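Local coordinates for protein flavoredoxin (Methanosarcina acetivorans, PDB 3BNK) that binds flavin mononucleotide and probably serves in electron transfer, at residues 21-25 and 105-109; 114-120 and 136-142. One frame throughout, in Å; residues are numbered along the deposited sequence.

In the fold
Interactions 1 and 2 sit on one curled antiparallel sheet, their centres about 11 Å apart. In interaction 1 the loop that leads into strand 109-110 lies along strand 16-25; interaction 2 joins the two strands of the hairpin 115-126 and 130-142. Met109 connects them: its SD packs on Tyr141 CE1 at 3.7 Å, and also on Asn116 and Glu118. Interaction 1 is the nearer to the cofactor, the side chain of Ala23 lying about 8 Å from a bound FMN and about 4 Å from that of Thr57, which binds it. The side chain of Ile137 in interaction 2 is about 13 Å from a bound FMN, and that contact reaches the second subunit instead.

Interaction 1: 21-25 and 105-109; sequences LGANV and KTAPM
Gly22 opens the contact by letting the chain of Pro108 come close: Gly22 CA lies 3.7 Å from Pro108 O, and a beta carbon here would run into that oxygen. Pro108 O is itself hydrogen-bonded to Ser68 OG on the neighbouring strand 66-71. At Ala23 the backbone makes the contact. The proline ring lies against it, Pro108 CG 3.5 Å from Ala23 N, with CD reaching the next peptide, while the Ala23 methyl turns away onto Ile61 of helix 57-64. Asn24 is the side chain of this strand that leans into the loop. Its CG stands anti to the carbonyl carbon (chi1 -86°), which turns the amide so that OD1 meets the proline ring while CG and ND2 come over Thr106 O. Asn24 OD1 touches Pro108 CG at 3.5 Å and is hydrogen-bonded to Tyr101 OH; Asn24 CG is 3.4 Å from Thr106 O. Water joins what strand and loop do not bond directly: one water oxygen accepts from Asn24 N at 3.0 Å and donates to Thr106 O, and a second links Lys105 O, more weakly, to Asn24 ND2. Thr106 OG1 turns elsewhere, to Asn64. Strand and loop meeting through a proline ring, a glycine and bridging waters imply a loop held by close fit and solvent-mediated bonds, with its direct polar ties made to surrounding residues.

Interaction 2: 114-120 and 136-142; sequences TLNLECR and EIIAAYS
Glu118 O is gripped by two successive backbone N-H groups, Ile138 N at 3.0 Å and, weakly, Ala139 N at 3.5 Å. Ile138 and Ala139 thus both face Glu118, a classic beta bulge that shifts the antiparallel register by one residue. Before it, Asn116 and Tyr141 form a hydrogen-bonded pair; beyond it, Arg120 and Glu136 do the same. The Glu118 side chain leaves with CG anti to the backbone N (chi1 -178°) and stays extended, which carries its carboxylate to the hydroxyl of Tyr141. Tyr141 OH donates to Glu118 OE1 at 2.9 Å on the syn side, 29° out of the carboxylate plane, and OE1 lies in the plane of the ring, at its edge. Ala139 CB packs 3.4 Å from Glu118 OE1, while Glu118 OE2 takes the N-H of Leu104, so the buried carboxylate is tied at both oxygens. A phenylalanine in place of Tyr141 lacks the hydroxyl, and the carboxylate would probably be less firmly fixed in its rotation, with OE1 left to a weak bond from Glu103 N. At the strand ends, Ser142 OG donates to Thr114 O at 2.7 Å, and Arg120 and Glu136 run side by side to a long salt bridge, NH1 to OE1 3.6 Å. On the face of Leu117, Cys119, Ile137 and Ala140 the contacts are apolar: Leu117 CD2 meets Ala140 CB at 3.8 Å, and Leu117 and Cys119 pack on Ile137. Leu47 packs on these three, and Val11 of the second subunit on Leu117 and Ile137. A strand of that subunit pairs antiparallel with Ala140, Tyr141 and Ser142, continuing the sheet across the interface. Such a bulged antiparallel hairpin within a curled sheet is consistent with the split-barrel fold of FMN-binding flavin reductase-like proteins.

Interaction 1: 21-25 and 105-109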
loop_
_atom_site.group_PDB
_atom_site.type_symbol
_atom_site.label_atom_id
_atom_site.label_comp_id
_atom_site.label_asym_id
_atom_site.label_seq_id
_atom_site.Cartn_x
_atom_site.Cartn_y
_atom_site.Cartn_z
ATOM N N LEU B 21 9.346 -10.094 1.798
ATOM C CA LEU B 21 8.347 -11.129 1.933
ATOM C C LEU B 21 9.050 -12.468 2.141
ATOM O O LEU B 21 9.842 -12.897 1.291
ATOM C CB LEU B 21 7.456 -11.166 0.681
ATOM C CG LEU B 21 6.296 -12.170 0.578
ATOM C CD1 LEU B 21 6.773 -13.584 0.639
ATOM C CD2 LEU B 21 5.247 -11.961 1.665
ATOM N N GLY B 22 8.756 -13.113 3.266
ATOM C CA GLY B 22 9.381 -14.383 3.623
ATOM C C GLY B 22 8.444 -15.570 3.432
ATOM O O GLY B 22 7.271 -15.514 3.791
ATOM N N ALA B 23 8.971 -16.637 2.844
ATOM C CA ALA B 23 8.250 -17.892 2.746
ATOM C C ALA B 23 9.210 -19.072 2.728
ATOM O O ALA B 23 10.347 -18.971 2.235
ATOM C CB ALA B 23 7.343 -17.903 1.518
ATOM N N ASN B 24 8.774 -20.176 3.320
ATOM C CA ASN B 24 9.458 -21.442 3.124
ATOM C C ASN B 24 9.057 -21.998 1.775
ATOM O O ASN B 24 7.873 -22.010 1.435
ATOM C CB ASN B 24 9.119 -22.451 4.223
ATOM C CG ASN B 24 10.003 -22.303 5.453
ATOM O OD1 ASN B 24 10.735 -21.318 5.605
ATOM N ND2 ASN B 24 9.945 -23.289 6.330
ATOM N N VAL B 25 10.056 -22.415 1.005
ATOM C CA VAL B 25 9.845 -23.089 -0.265
ATOM C C VAL B 25 10.691 -24.347 -0.173
ATOM O O VAL B 25 11.904 -24.268 0.052
ATOM C CB VAL B 25 10.256 -22.231 -1.490
ATOM C CG1 VAL B 25 9.597 -22.779 -2.765
ATOM C CG2 VAL B 25 9.877 -20.753 -1.305
ATOM N N LYS B 105 5.212 -21.431 12.555
ATOM C CA LYS B 105 6.292 -22.430 12.391
ATOM C C LYS B 105 7.000 -22.385 11.032
ATOM O O LYS B 105 8.142 -22.814 10.891
ATOM C CB LYS B 105 5.766 -23.857 12.660
ATOM C CG LYS B 105 4.890 -24.000 13.921
ATOM C CD LYS B 105 5.628 -24.628 15.086
ATOM C CE LYS B 105 6.546 -23.665 15.828
ATOM N NZ LYS B 105 7.557 -24.398 16.715
ATOM N N THR B 106 6.326 -21.832 10.040
ATOM C CA THR B 106 6.712 -22.057 8.651
ATOM C C THR B 106 6.873 -20.773 7.822
ATOM O O THR B 106 7.153 -20.829 6.620
ATOM C CB THR B 106 5.676 -22.976 7.995
ATOM O OG1 THR B 106 6.092 -23.288 6.670
ATOM C CG2 THR B 106 4.353 -22.297 7.920
ATOM N N ALA B 107 6.653 -19.630 8.457
ATOM C CA ALA B 107 6.890 -18.342 7.808
ATOM C C ALA B 107 8.180 -17.704 8.327
ATOM O O ALA B 107 8.224 -17.182 9.433
ATOM C CB ALA B 107 5.702 -17.412 7.980
ATOM N N PRO B 108 9.235 -17.729 7.506
ATOM C CA PRO B 108 10.531 -17.259 7.971
ATOM C C PRO B 108 10.558 -15.732 8.101
ATOM O O PRO B 108 10.131 -15.017 7.194
ATOM C CB PRO B 108 11.497 -17.769 6.889
ATOM C CG PRO B 108 10.677 -17.835 5.646
ATOM C CD PRO B 108 9.263 -18.153 6.094
ATOM N N MET B 109 11.040 -15.254 9.248
ATOM C CA MET B 109 11.106 -13.816 9.527
ATOM C C MET B 109 12.548 -13.365 9.720
ATOM O O MET B 109 13.421 -14.171 10.042
ATOM C CB MET B 109 10.250 -13.458 10.741
ATOM C CG MET B 109 8.766 -13.543 10.463
ATOM S SD MET B 109 7.747 -13.400 11.943
ATOM C CE MET B 109 8.057 -14.987 12.736
HETATM O O HOH W 1 5.918 -19.884 4.099
HETATM O O HOH W 2 10.142 -24.269 9.456
#

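Interaction 2: 114-120 and 136-142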
loop_
_atom_site.group_PDB
_atom_site.type_symbol
_atom_site.label_atom_id
_atom_site.label_comp_id
_atom_site.label_asym_id
_atom_site.label_seq_id
_atom_site.Cartn_x
_atom_site.Cartn_y
_atom_site.Cartn_z
ATOM N N THR B 114 12.869 -4.220 11.367
ATOM C CA THR B 114 12.361 -3.492 12.514
ATOM C C THR B 114 10.993 -3.972 12.979
ATOM O O THR B 114 10.591 -3.719 14.126
ATOM C CB THR B 114 12.320 -1.979 12.239
ATOM O OG1 THR B 114 11.268 -1.679 11.307
ATOM C CG2 THR B 114 13.683 -1.506 11.704
ATOM N N LEU B 115 10.285 -4.648 12.077
ATOM C CA LEU B 115 8.918 -5.111 12.305
ATOM C C LEU B 115 8.660 -6.315 11.403
ATOM O O LEU B 115 8.978 -6.289 10.205
ATOM C CB LEU B 115 7.902 -3.984 12.021
ATOM C CG LEU B 115 6.385 -4.261 12.063
ATOM C CD1 LEU B 115 5.835 -4.506 13.501
ATOM C CD2 LEU B 115 5.629 -3.131 11.411
ATOM N N ASN B 116 8.099 -7.368 11.997
ATOM C CA ASN B 116 7.755 -8.603 11.271
ATOM C C ASN B 116 6.307 -9.009 11.515
ATOM O O ASN B 116 5.886 -9.160 12.662
ATOM C CB ASN B 116 8.674 -9.774 11.672
ATOM C CG ASN B 116 10.090 -9.337 11.987
ATOM O OD1 ASN B 116 10.407 -9.003 13.134
ATOM N ND2 ASN B 116 10.961 -9.372 10.979
ATOM N N LEU B 117 5.554 -9.161 10.428
ATOM C CA LEU B 117 4.166 -9.602 10.489
ATOM C C LEU B 117 4.065 -11.032 9.974
ATOM O O LEU B 117 4.349 -11.298 8.813
ATOM C CB LEU B 117 3.245 -8.657 9.698
ATOM C CG LEU B 117 3.405 -7.143 9.911
ATOM C CD1 LEU B 117 2.395 -6.343 9.078
ATOM C CD2 LEU B 117 3.344 -6.715 11.417
ATOM N N GLU B 118 3.674 -11.944 10.861
ATOM C CA GLU B 118 3.584 -13.366 10.563
ATOM C C GLU B 118 2.143 -13.673 10.150
ATOM O O GLU B 118 1.218 -13.462 10.926
ATOM C CB GLU B 118 4.015 -14.173 11.795
ATOM C CG GLU B 118 4.032 -15.690 11.637
ATOM C CD GLU B 118 4.398 -16.415 12.947
ATOM O OE1 GLU B 118 4.244 -15.818 14.039
ATOM O OE2 GLU B 118 4.840 -17.584 12.871
ATOM N N CYS B 119 1.954 -14.156 8.921
ATOM C CA CYS B 119 0.613 -14.187 8.337
ATOM C C CYS B 119 0.136 -15.554 7.892
ATOM O O CYS B 119 0.891 -16.335 7.302
ATOM C CB CYS B 119 0.492 -13.190 7.174
ATOM S SG CYS B 119 1.028 -11.527 7.618
ATOM N N ARG B 120 -1.134 -15.825 8.182
ATOM C CA ARG B 120 -1.749 -17.070 7.751
ATOM C C ARG B 120 -2.628 -16.850 6.541
ATOM O O ARG B 120 -3.547 -16.043 6.581
ATOM C CB ARG B 120 -2.565 -17.705 8.874
ATOM C CG ARG B 120 -2.700 -19.199 8.662
ATOM C CD ARG B 120 -4.083 -19.697 8.878
ATOM N NE ARG B 120 -4.489 -19.683 10.274
ATOM C CZ ARG B 120 -5.514 -18.980 10.739
ATOM N NH1 ARG B 120 -6.240 -18.219 9.916
ATOM N NH2 ARG B 120 -5.815 -19.034 12.024
ATOM N N GLU B 136 -4.170 -13.349 7.338
ATOM C CA GLU B 136 -4.451 -12.806 8.657
ATOM C C GLU B 136 -3.137 -12.610 9.390
ATOM O O GLU B 136 -2.275 -13.489 9.378
ATOM C CB GLU B 136 -5.370 -13.745 9.463
ATOM C CG GLU B 136 -5.875 -13.130 10.783
ATOM C CD GLU B 136 -6.705 -14.095 11.641
ATOM O OE1 GLU B 136 -7.326 -15.021 11.084
ATOM O OE2 GLU B 136 -6.735 -13.908 12.877
ATOM N N ILE B 137 -2.971 -11.450 10.009
ATOM C CA ILE B 137 -1.798 -11.216 10.840
ATOM C C ILE B 137 -2.030 -11.912 12.181
ATOM O O ILE B 137 -2.834 -11.465 13.017
ATOM C CB ILE B 137 -1.500 -9.705 11.038
ATOM C CG1 ILE B 137 -1.408 -8.993 9.681
ATOM C CG2 ILE B 137 -0.201 -9.503 11.846
ATOM C CD1 ILE B 137 -1.558 -7.465 9.801
ATOM N N ILE B 138 -1.345 -13.029 12.372
ATOM C CA ILE B 138 -1.593 -13.828 13.559
ATOM C C ILE B 138 -0.645 -13.435 14.682
ATOM O O ILE B 138 -1.017 -13.491 15.853
ATOM C CB ILE B 138 -1.573 -15.350 13.270
ATOM C CG1 ILE B 138 -0.170 -15.824 12.917
ATOM C CG2 ILE B 138 -2.626 -15.723 12.199
ATOM C CD1 ILE B 138 0.612 -16.418 14.117
ATOM N N ALA B 139 0.564 -13.015 14.320
ATOM C CA ALA B 139 1.512 -12.477 15.293
ATOM C C ALA B 139 2.334 -11.364 14.666
ATOM O O ALA B 139 2.658 -11.409 13.468
ATOM C CB ALA B 139 2.419 -13.581 15.860
ATOM N N ALA B 140 2.633 -10.361 15.484
ATOM C CA ALA B 140 3.480 -9.247 15.099
ATOM C C ALA B 140 4.601 -9.082 16.104
ATOM O O ALA B 140 4.380 -9.178 17.317
ATOM C CB ALA B 140 2.668 -7.964 14.979
ATOM N N TYR B 141 5.802 -8.846 15.581
ATOM C CA TYR B 141 7.023 -8.735 16.375
ATOM C C TYR B 141 7.754 -7.428 16.087
ATOM O O TYR B 141 7.932 -7.037 14.931
ATOM C CB TYR B 141 7.975 -9.906 16.075
ATOM C CG TYR B 141 7.351 -11.285 16.179
ATOM C CD1 TYR B 141 6.639 -11.833 15.113
ATOM C CD2 TYR B 141 7.477 -12.043 17.352
ATOM C CE1 TYR B 141 6.054 -13.102 15.205
ATOM C CE2 TYR B 141 6.910 -13.316 17.454
ATOM C CZ TYR B 141 6.196 -13.834 16.378
ATOM O OH TYR B 141 5.633 -15.086 16.475
ATOM N N SER B 142 8.185 -6.763 17.146
ATOM C CA SER B 142 9.175 -5.708 17.015
ATOM C C SER B 142 10.167 -5.778 18.173
ATOM O O SER B 142 10.385 -6.842 18.756
ATOM C CB SER B 142 8.507 -4.330 16.933
ATOM O OG SER B 142 9.449 -3.337 16.563
#